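Local structure of serine protease inhibitor (Schistosoma haematobium, 3STO) at residues T119-E124 and M186-V191; F39-L44 and F340-V345; Q167-L172 and V191-D196. The protein probably inhibits serine proteases as a member of the serpin family. One frame throughout, in Å; residues are numbered along the deposited sequence.

Contact 1: residues T119-E124 and M186-V191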
loop_
_atom_site.group_PDB
_atom_site.type_symbol
_atom_site.label_atom_id
_atom_site.label_comp_id
_atom_site.label_asym_id
_atom_site.label_seq_id
_atom_site.Cartn_x
_atom_site.Cartn_y
_atom_site.Cartn_z
ATOM N N THR A 119 -10.038 7.147 0.568
ATOM C CA THR A 119 -10.693 6.584 1.736
ATOM C C THR A 119 -12.207 6.796 1.688
ATOM O O THR A 119 -12.679 7.923 1.582
ATOM C CB THR A 119 -10.133 7.168 3.033
ATOM O OG1 THR A 119 -8.779 6.745 3.176
ATOM C CG2 THR A 119 -10.938 6.672 4.230
ATOM N N GLY A 120 -12.956 5.700 1.740
ATOM C CA GLY A 120 -14.391 5.781 1.862
ATOM C C GLY A 120 -14.808 5.435 3.274
ATOM O O GLY A 120 -14.443 4.379 3.809
ATOM N N ILE A 121 -15.547 6.347 3.892
ATOM C CA ILE A 121 -16.117 6.131 5.211
ATOM C C ILE A 121 -17.579 5.777 4.974
ATOM O O ILE A 121 -18.334 6.605 4.485
ATOM C CB ILE A 121 -15.974 7.418 6.074
ATOM C CG1 ILE A 121 -14.490 7.738 6.343
ATOM C CG2 ILE A 121 -16.741 7.303 7.375
ATOM C CD1 ILE A 121 -14.244 9.117 7.037
ATOM N N PHE A 122 -17.973 4.541 5.266
ATOM C CA PHE A 122 -19.350 4.124 5.025
ATOM C C PHE A 122 -20.118 3.950 6.349
ATOM O O PHE A 122 -19.870 3.011 7.112
ATOM C CB PHE A 122 -19.432 2.849 4.160
ATOM C CG PHE A 122 -18.804 2.998 2.800
ATOM C CD1 PHE A 122 -19.534 3.517 1.740
ATOM C CD2 PHE A 122 -17.482 2.619 2.582
ATOM C CE1 PHE A 122 -18.960 3.666 0.487
ATOM C CE2 PHE A 122 -16.892 2.778 1.335
ATOM C CZ PHE A 122 -17.626 3.296 0.286
ATOM N N VAL A 123 -21.055 4.862 6.601
ATOM C CA VAL A 123 -21.846 4.855 7.833
ATOM C C VAL A 123 -23.334 4.603 7.585
ATOM O O VAL A 123 -23.946 5.178 6.670
ATOM C CB VAL A 123 -21.734 6.186 8.583
ATOM C CG1 VAL A 123 -22.397 6.069 9.930
ATOM C CG2 VAL A 123 -20.287 6.586 8.741
ATOM N N GLU A 124 -23.900 3.730 8.410
ATOM C CA GLU A 124 -25.339 3.524 8.489
ATOM C C GLU A 124 -26.115 4.864 8.512
ATOM O O GLU A 124 -25.762 5.800 9.263
ATOM C CB GLU A 124 -25.648 2.686 9.740
ATOM C CG GLU A 124 -27.117 2.635 10.122
ATOM C CD GLU A 124 -27.950 2.081 9.002
ATOM O OE1 GLU A 124 -27.634 0.944 8.579
ATOM O OE2 GLU A 124 -28.887 2.787 8.537
HETATM N N MSE A 186 -20.474 0.742 10.709
HETATM C CA MSE A 186 -19.516 1.519 9.939
HETATM C C MSE A 186 -18.422 0.681 9.322
HETATM O O MSE A 186 -17.859 -0.216 9.966
HETATM C CB MSE A 186 -18.888 2.605 10.813
HETATM C CG MSE A 186 -17.817 3.420 10.085
HETATM SE SE MSE A 186 -17.217 5.007 11.116
HETATM C CE MSE A 186 -17.268 4.241 12.918
ATOM N N ILE A 187 -18.134 0.982 8.064
ATOM C CA ILE A 187 -17.057 0.325 7.342
ATOM C C ILE A 187 -16.118 1.335 6.695
ATOM O O ILE A 187 -16.552 2.284 6.036
ATOM C CB ILE A 187 -17.605 -0.577 6.263
ATOM C CG1 ILE A 187 -18.284 -1.807 6.899
ATOM C CG2 ILE A 187 -16.472 -0.967 5.292
ATOM C CD1 ILE A 187 -18.840 -2.784 5.878
ATOM N N LEU A 188 -14.831 1.146 6.928
ATOM C CA LEU A 188 -13.788 1.943 6.275
ATOM C C LEU A 188 -13.124 1.120 5.170
ATOM O O LEU A 188 -12.811 -0.070 5.368
ATOM C CB LEU A 188 -12.721 2.364 7.277
ATOM C CG LEU A 188 -13.115 3.183 8.501
ATOM C CD1 LEU A 188 -11.894 3.359 9.395
ATOM C CD2 LEU A 188 -13.663 4.506 8.062
ATOM N N VAL A 189 -12.934 1.765 4.021
ATOM C CA VAL A 189 -12.366 1.162 2.818
ATOM C C VAL A 189 -11.231 2.047 2.277
ATOM O O VAL A 189 -11.437 3.206 1.934
ATOM C CB VAL A 189 -13.436 0.945 1.700
ATOM C CG1 VAL A 189 -12.841 0.168 0.541
ATOM C CG2 VAL A 189 -14.628 0.171 2.224
ATOM N N ASN A 190 -10.020 1.507 2.235
ATOM C CA ASN A 190 -8.897 2.210 1.616
ATOM C C ASN A 190 -8.483 1.645 0.230
ATOM O O ASN A 190 -8.372 0.441 0.024
ATOM C CB ASN A 190 -7.676 2.314 2.556
ATOM C CG ASN A 190 -6.515 3.087 1.899
ATOM O OD1 ASN A 190 -5.527 2.505 1.432
ATOM N ND2 ASN A 190 -6.663 4.400 1.825
ATOM N N VAL A 191 -8.304 2.555 -0.712
ATOM C CA VAL A 191 -7.857 2.247 -2.050
ATOM C C VAL A 191 -6.583 3.035 -2.340
ATOM O O VAL A 191 -6.514 4.258 -2.121
ATOM C CB VAL A 191 -8.914 2.629 -3.104
ATOM C CG1 VAL A 191 -8.323 2.544 -4.506
ATOM C CG2 VAL A 191 -10.153 1.753 -2.971
#
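Phe122 and Val189 meet on one face of an antiparallel strand pair, ring carbon CE2 lying 3.6 Å from Val189 CG2 while CB of the valine sits at the ring edge. Phe122 CG lies beside the backbone N and anti to the carbonyl carbon (chi1 -60°). The ring passes beside Gly120, which has no side chain in its path. On the other face, Ile121 and Leu188 run side by side, CG1 to CD2 at 3.8 Å, and Val123 CG2 packs against SE of Met186, modelled as selenomethionine, at 4.2 Å. Beneath these side chains the backbones are joined through two hydrogen-bonded pairs, Gly120 with Val189 and Phe122 with Ile187; Phe122 N donates to Ile187 O over 2.8 Å. The two strands belong to the large central sheet of the serpin fold, and residues 143-148 continue it beyond Thr119-Glu124. Helix 153-167 covers the Phe122 face, Trp163 meeting the Phe122 ring edge-to-face. Helix 43-55 covers the opposite face: Ile52 touches Ile121, Leu53 touches Leu188, and Thr49 is hydrogen-bonded to Thr119 OG1.

Contact 2: residues F39-L44 and F340-V345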
loop_
_atom_site.group_PDB
_atom_site.type_symbol
_atom_site.label_atom_id
_atom_site.label_comp_id
_atom_site.label_asym_id
_atom_site.label_seq_id
_atom_site.Cartn_x
_atom_site.Cartn_y
_atom_site.Cartn_z
ATOM N N PHE A 39 1.438 -11.572 -1.276
ATOM C CA PHE A 39 1.103 -10.514 -0.358
ATOM C C PHE A 39 1.257 -9.158 -1.052
ATOM O O PHE A 39 2.186 -8.961 -1.834
ATOM C CB PHE A 39 1.986 -10.576 0.893
ATOM C CG PHE A 39 1.762 -9.443 1.812
ATOM C CD1 PHE A 39 0.664 -9.446 2.681
ATOM C CD2 PHE A 39 2.608 -8.333 1.781
ATOM C CE1 PHE A 39 0.416 -8.352 3.559
ATOM C CE2 PHE A 39 2.379 -7.234 2.646
ATOM C CZ PHE A 39 1.276 -7.245 3.545
ATOM N N LEU A 40 0.358 -8.228 -0.748
ATOM C CA LEU A 40 0.388 -6.901 -1.355
ATOM C C LEU A 40 -0.207 -5.893 -0.361
ATOM O O LEU A 40 -1.297 -6.100 0.149
ATOM C CB LEU A 40 -0.418 -6.931 -2.662
ATOM C CG LEU A 40 -0.697 -5.643 -3.416
ATOM C CD1 LEU A 40 0.593 -4.951 -3.728
ATOM C CD2 LEU A 40 -1.484 -5.902 -4.686
ATOM N N THR A 41 0.520 -4.826 -0.061
ATOM C CA THR A 41 -0.020 -3.772 0.776
ATOM C C THR A 41 0.565 -2.366 0.536
ATOM O O THR A 41 1.729 -2.202 0.155
ATOM C CB THR A 41 0.162 -4.097 2.285
ATOM O OG1 THR A 41 -0.710 -3.267 3.068
ATOM C CG2 THR A 41 1.636 -3.884 2.709
ATOM N N CYS A 42 -0.256 -1.358 0.844
ATOM C CA CYS A 42 0.161 0.048 0.856
ATOM C C CYS A 42 0.007 0.751 2.224
ATOM O O CYS A 42 -1.072 1.236 2.584
ATOM C CB CYS A 42 -0.596 0.822 -0.211
ATOM S SG CYS A 42 -0.518 2.585 0.181
ATOM N N PRO A 43 1.094 0.824 2.983
ATOM C CA PRO A 43 1.058 1.261 4.392
ATOM C C PRO A 43 0.594 2.690 4.632
ATOM O O PRO A 43 0.067 2.967 5.723
ATOM C CB PRO A 43 2.513 1.108 4.850
ATOM C CG PRO A 43 3.142 0.223 3.841
ATOM C CD PRO A 43 2.440 0.413 2.557
ATOM N N LEU A 44 0.778 3.582 3.657
ATOM C CA LEU A 44 0.390 4.992 3.855
ATOM C C LEU A 44 -1.125 5.190 3.735
ATOM O O LEU A 44 -1.695 6.114 4.288
ATOM C CB LEU A 44 1.143 5.939 2.895
ATOM C CG LEU A 44 2.663 6.023 3.050
ATOM C CD1 LEU A 44 3.226 7.088 2.125
ATOM C CD2 LEU A 44 3.079 6.311 4.478
ATOM N N PHE A 340 -12.336 -2.676 8.432
ATOM C CA PHE A 340 -11.354 -1.737 7.976
ATOM C C PHE A 340 -10.586 -2.544 6.920
ATOM O O PHE A 340 -9.829 -3.467 7.216
ATOM C CB PHE A 340 -10.498 -1.286 9.158
ATOM C CG PHE A 340 -9.504 -0.191 8.840
ATOM C CD1 PHE A 340 -8.928 -0.085 7.604
ATOM C CD2 PHE A 340 -9.141 0.730 9.802
ATOM C CE1 PHE A 340 -7.996 0.904 7.326
ATOM C CE2 PHE A 340 -8.209 1.726 9.524
ATOM C CZ PHE A 340 -7.635 1.801 8.275
ATOM N N ILE A 341 -10.840 -2.202 5.668
ATOM C CA ILE A 341 -10.462 -3.040 4.555
ATOM C C ILE A 341 -9.629 -2.243 3.584
ATOM O O ILE A 341 -10.025 -1.141 3.204
ATOM C CB ILE A 341 -11.720 -3.608 3.816
ATOM C CG1 ILE A 341 -12.491 -4.573 4.719
ATOM C CG2 ILE A 341 -11.324 -4.389 2.599
ATOM C CD1 ILE A 341 -13.898 -4.846 4.226
ATOM N N GLN A 342 -8.478 -2.807 3.199
ATOM C CA GLN A 342 -7.680 -2.277 2.089
ATOM C C GLN A 342 -7.763 -3.199 0.851
ATOM O O GLN A 342 -7.575 -4.407 0.933
ATOM C CB GLN A 342 -6.220 -2.003 2.495
ATOM C CG GLN A 342 -5.388 -1.443 1.352
ATOM C CD GLN A 342 -3.953 -1.141 1.770
ATOM O OE1 GLN A 342 -3.123 -2.045 1.889
ATOM N NE2 GLN A 342 -3.654 0.131 1.994
ATOM N N THR A 343 -8.087 -2.621 -0.287
ATOM C CA THR A 343 -8.170 -3.384 -1.493
ATOM C C THR A 343 -7.138 -2.813 -2.472
ATOM O O THR A 343 -7.127 -1.596 -2.730
ATOM C CB THR A 343 -9.594 -3.397 -2.060
ATOM O OG1 THR A 343 -9.600 -4.094 -3.320
ATOM C CG2 THR A 343 -10.103 -2.004 -2.267
ATOM N N ASN A 344 -6.259 -3.695 -2.967
ATOM C CA ASN A 344 -5.078 -3.312 -3.755
ATOM C C ASN A 344 -5.024 -4.006 -5.126
ATOM O O ASN A 344 -5.535 -5.115 -5.315
ATOM C CB ASN A 344 -3.774 -3.639 -2.995
ATOM C CG ASN A 344 -3.690 -2.970 -1.631
ATOM O OD1 ASN A 344 -3.469 -1.766 -1.540
ATOM N ND2 ASN A 344 -3.859 -3.753 -0.560
ATOM N N VAL A 345 -4.389 -3.346 -6.084
ATOM C CA VAL A 345 -4.058 -3.981 -7.361
ATOM C C VAL A 345 -2.643 -3.619 -7.786
ATOM O O VAL A 345 -2.241 -2.463 -7.677
ATOM C CB VAL A 345 -5.041 -3.629 -8.479
ATOM C CG1 VAL A 345 -5.243 -2.128 -8.569
ATOM C CG2 VAL A 345 -4.548 -4.222 -9.823
#
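Gln342 reaches from strand 340-345 to the start of helix 43-55 and grips Cys42 by both ends of its side-chain amide. Its CB points toward residues 39-44, and the chain then runs fully extended, CG anti to the backbone N (chi1 -180°) and CD anti to CA, which carries the amide across. CD stands midway at the Cys42 backbone, 3.8 Å from both its N and its O. Beyond it the amide divides. NE2 donates to Cys42 O at 2.9 Å, with that oxygen lying in the amide plane of the glutamine, its second partner being Asn190 OD1 on the neighbouring strand. OE1 takes three donors: Thr41 OG1 at 3.0 Å in the carbonyl plane, Cys42 N at 3.1 Å from above that plane, and Asn344 ND2, from its own strand, also from out of plane.

Asn344 completes the cluster. Its ND2 is bonded to Asn302 OD1 as well, and its CB packs 3.6 Å from Leu40 CD2, giving the contact an apolar end. Thr41 OG1 has a second partner in Tyr26 OH.

The short strand 39-41 crosses residues 340-345 at 110°, their axes 7.1 Å apart at the closest; the two are not paired as strands, and side chains span the gap. Cys42 is the N-cap of helix 43-55. By its place in the fold the site probably corresponds to the shutter region, where in inhibitory serpins the middle strands of the central sheet part during loop insertion. With three N-H or O-H donors on one buried oxygen and both sides of the amide engaged, the orientation of Gln342 is fixed, and the convergence of donors would be expected to polarise its carbonyl.

Contact 3: residues Q167-L172 and V191-D196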
loop_
_atom_site.group_PDB
_atom_site.type_symbol
_atom_site.label_atom_id
_atom_site.label_comp_id
_atom_site.label_asym_id
_atom_site.label_seq_id
_atom_site.Cartn_x
_atom_site.Cartn_y
_atom_site.Cartn_z
ATOM N N GLN A 167 -12.934 4.077 -7.993
ATOM C CA GLN A 167 -11.603 4.531 -7.581
ATOM C C GLN A 167 -10.491 3.739 -8.269
ATOM O O GLN A 167 -9.382 4.235 -8.474
ATOM C CB GLN A 167 -11.435 4.411 -6.063
ATOM C CG GLN A 167 -12.634 4.844 -5.292
ATOM C CD GLN A 167 -12.861 6.323 -5.369
ATOM O OE1 GLN A 167 -11.917 7.116 -5.342
ATOM N NE2 GLN A 167 -14.115 6.714 -5.468
ATOM N N SER A 168 -10.805 2.498 -8.618
ATOM C CA SER A 168 -9.828 1.567 -9.169
ATOM C C SER A 168 -9.726 1.662 -10.679
ATOM O O SER A 168 -9.036 0.848 -11.302
ATOM C CB SER A 168 -10.220 0.133 -8.794
ATOM O OG SER A 168 -11.568 -0.145 -9.154
ATOM N N ASN A 169 -10.423 2.638 -11.260
ATOM C CA ASN A 169 -10.600 2.708 -12.708
ATOM C C ASN A 169 -11.066 1.383 -13.301
ATOM O O ASN A 169 -10.607 0.987 -14.368
ATOM C CB ASN A 169 -9.298 3.125 -13.394
ATOM C CG ASN A 169 -9.415 4.454 -14.096
ATOM O OD1 ASN A 169 -9.889 5.437 -13.512
ATOM N ND2 ASN A 169 -9.007 4.494 -15.365
ATOM N N GLY A 170 -11.953 0.684 -12.596
ATOM C CA GLY A 170 -12.446 -0.601 -13.059
ATOM C C GLY A 170 -11.719 -1.861 -12.596
ATOM O O GLY A 170 -12.306 -2.939 -12.582
ATOM N N LEU A 171 -10.450 -1.737 -12.216
ATOM C CA LEU A 171 -9.632 -2.901 -11.861
ATOM C C LEU A 171 -10.027 -3.608 -10.548
ATOM O O LEU A 171 -9.545 -4.708 -10.266
ATOM C CB LEU A 171 -8.143 -2.511 -11.815
ATOM C CG LEU A 171 -7.481 -1.886 -13.053
ATOM C CD1 LEU A 171 -5.967 -1.724 -12.889
ATOM C CD2 LEU A 171 -7.767 -2.728 -14.277
ATOM N N LEU A 172 -10.893 -2.966 -9.764
ATOM C CA LEU A 172 -11.288 -3.408 -8.413
ATOM C C LEU A 172 -10.126 -3.640 -7.445
ATOM O O LEU A 172 -9.712 -2.716 -6.721
ATOM C CB LEU A 172 -12.239 -4.608 -8.459
ATOM C CG LEU A 172 -13.531 -4.280 -9.233
ATOM C CD1 LEU A 172 -14.559 -5.415 -9.180
ATOM C CD2 LEU A 172 -14.135 -2.975 -8.715
ATOM N N VAL A 191 -8.304 2.555 -0.712
ATOM C CA VAL A 191 -7.857 2.247 -2.050
ATOM C C VAL A 191 -6.583 3.035 -2.340
ATOM O O VAL A 191 -6.514 4.258 -2.121
ATOM C CB VAL A 191 -8.914 2.629 -3.104
ATOM C CG1 VAL A 191 -8.323 2.544 -4.506
ATOM C CG2 VAL A 191 -10.153 1.753 -2.971
ATOM N N PHE A 192 -5.561 2.348 -2.826
ATOM C CA PHE A 192 -4.339 3.058 -3.185
ATOM C C PHE A 192 -3.924 2.714 -4.599
ATOM O O PHE A 192 -3.431 1.614 -4.878
ATOM C CB PHE A 192 -3.220 2.735 -2.214
ATOM C CG PHE A 192 -2.143 3.780 -2.155
ATOM C CD1 PHE A 192 -1.024 3.697 -2.992
ATOM C CD2 PHE A 192 -2.232 4.833 -1.235
ATOM C CE1 PHE A 192 -0.020 4.664 -2.911
ATOM C CE2 PHE A 192 -1.234 5.795 -1.136
ATOM C CZ PHE A 192 -0.122 5.719 -1.967
ATOM N N TYR A 193 -4.143 3.672 -5.485
ATOM C CA TYR A 193 -3.929 3.448 -6.905
ATOM C C TYR A 193 -2.661 4.169 -7.369
ATOM O O TYR A 193 -2.557 5.403 -7.304
ATOM C CB TYR A 193 -5.161 3.923 -7.690
ATOM C CG TYR A 193 -5.242 3.515 -9.145
ATOM C CD1 TYR A 193 -5.421 2.197 -9.508
ATOM C CD2 TYR A 193 -5.182 4.469 -10.156
ATOM C CE1 TYR A 193 -5.527 1.830 -10.854
ATOM C CE2 TYR A 193 -5.282 4.122 -11.497
ATOM C CZ TYR A 193 -5.462 2.803 -11.842
ATOM O OH TYR A 193 -5.563 2.459 -13.180
ATOM N N PHE A 194 -1.708 3.373 -7.832
ATOM C CA PHE A 194 -0.504 3.872 -8.447
ATOM C C PHE A 194 -0.517 3.550 -9.941
ATOM O O PHE A 194 -0.860 2.454 -10.335
ATOM C CB PHE A 194 0.721 3.241 -7.778
ATOM C CG PHE A 194 2.017 3.777 -8.285
ATOM C CD1 PHE A 194 2.554 3.314 -9.488
ATOM C CD2 PHE A 194 2.693 4.771 -7.579
ATOM C CE1 PHE A 194 3.775 3.813 -9.972
ATOM C CE2 PHE A 194 3.902 5.280 -8.044
ATOM C CZ PHE A 194 4.447 4.806 -9.249
ATOM N N ARG A 195 -0.117 4.505 -10.768
ATOM C CA ARG A 195 -0.079 4.295 -12.207
ATOM C C ARG A 195 0.975 5.170 -12.903
ATOM O O ARG A 195 0.989 6.400 -12.764
ATOM C CB ARG A 195 -1.459 4.525 -12.813
ATOM C CG ARG A 195 -1.514 4.280 -14.312
ATOM C CD ARG A 195 -2.312 5.384 -15.017
ATOM N NE ARG A 195 -3.701 5.018 -15.275
ATOM C CZ ARG A 195 -4.684 5.900 -15.430
ATOM N NH1 ARG A 195 -4.419 7.197 -15.330
ATOM N NH2 ARG A 195 -5.930 5.493 -15.669
ATOM N N ASP A 196 1.878 4.510 -13.627
ATOM C CA ASP A 196 2.836 5.196 -14.470
ATOM C C ASP A 196 3.488 4.256 -15.500
ATOM O O ASP A 196 3.552 3.062 -15.299
ATOM C CB ASP A 196 3.904 5.880 -13.617
ATOM C CG ASP A 196 4.614 7.031 -14.363
ATOM O OD1 ASP A 196 4.200 7.347 -15.504
ATOM O OD2 ASP A 196 5.588 7.604 -13.815
#
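A type I' beta turn, Ser168 to Leu171, follows helix 153-167, the helix that lies across the central sheet in serpins, and it comes down on strand 191-194 around the ring of Tyr193. The turn is closed by Leu171 N to Ser168 O, and its left-handed corner falls at Asn169 and Gly170. Tyr193 CG lies anti to the backbone N (chi1 -168°), and the ring beyond it is met by three residues of the turn. Leu171 CD1 comes to the ring edge at CE1, 4.1 Å away and with the two side chains crossing at about a right angle. Ser168 O stands 3.7 Å from the same CE1. At the far end of the ring, Asn169 CB lies 3.8 Å from the Tyr193 OH.

Where the helix ends, Gln167 CB touches Val191 CG1 at 3.9 Å. The glutamine chain bends at chi2; its OE1 is hydrogen-bonded to Ser118 OG on the adjoining strand. Trp163 of the same helix also packs on Val191, and Ser168 OG is bonded to Val164 O.

Tyr193 CE2 lies over one face of the Arg195 guanidinium, 4.0 Å above its plane and toward its rim. Arg195 NH2 is 3.2 Å from Asn169 ND2, with the amide and guanidinium planes nearly perpendicular; a long, weak ion pair links Arg195 NH1 to Glu112 OE2. Since NH2 and ND2 are both donors as modelled, their approach would not by itself hold the turn, which rests on the strand through apolar and van der Waals contact with Tyr193.

How the contacts relate
From the N terminus, the chain first passes residues 39-44, whose partner strand 340-345 comes late, so contact 2 closes a loop of almost three hundred residues with the other two contacts nested inside it. Residues 119-124 come next, then 167-172, then the strand 186-197, which serves both contact 1 and contact 3; contact 1 closes a loop of 61 residues and contact 3 one of 18, and the two cross, sharing Val191. That strand also runs beside 339-348, Ile341 N and O probably bonding to Leu188 O and Asn190 N. Together the contacts bind helix 43-55 behind the central sheet, three neighbouring strands within it, and the turn after helix 153-167 in front.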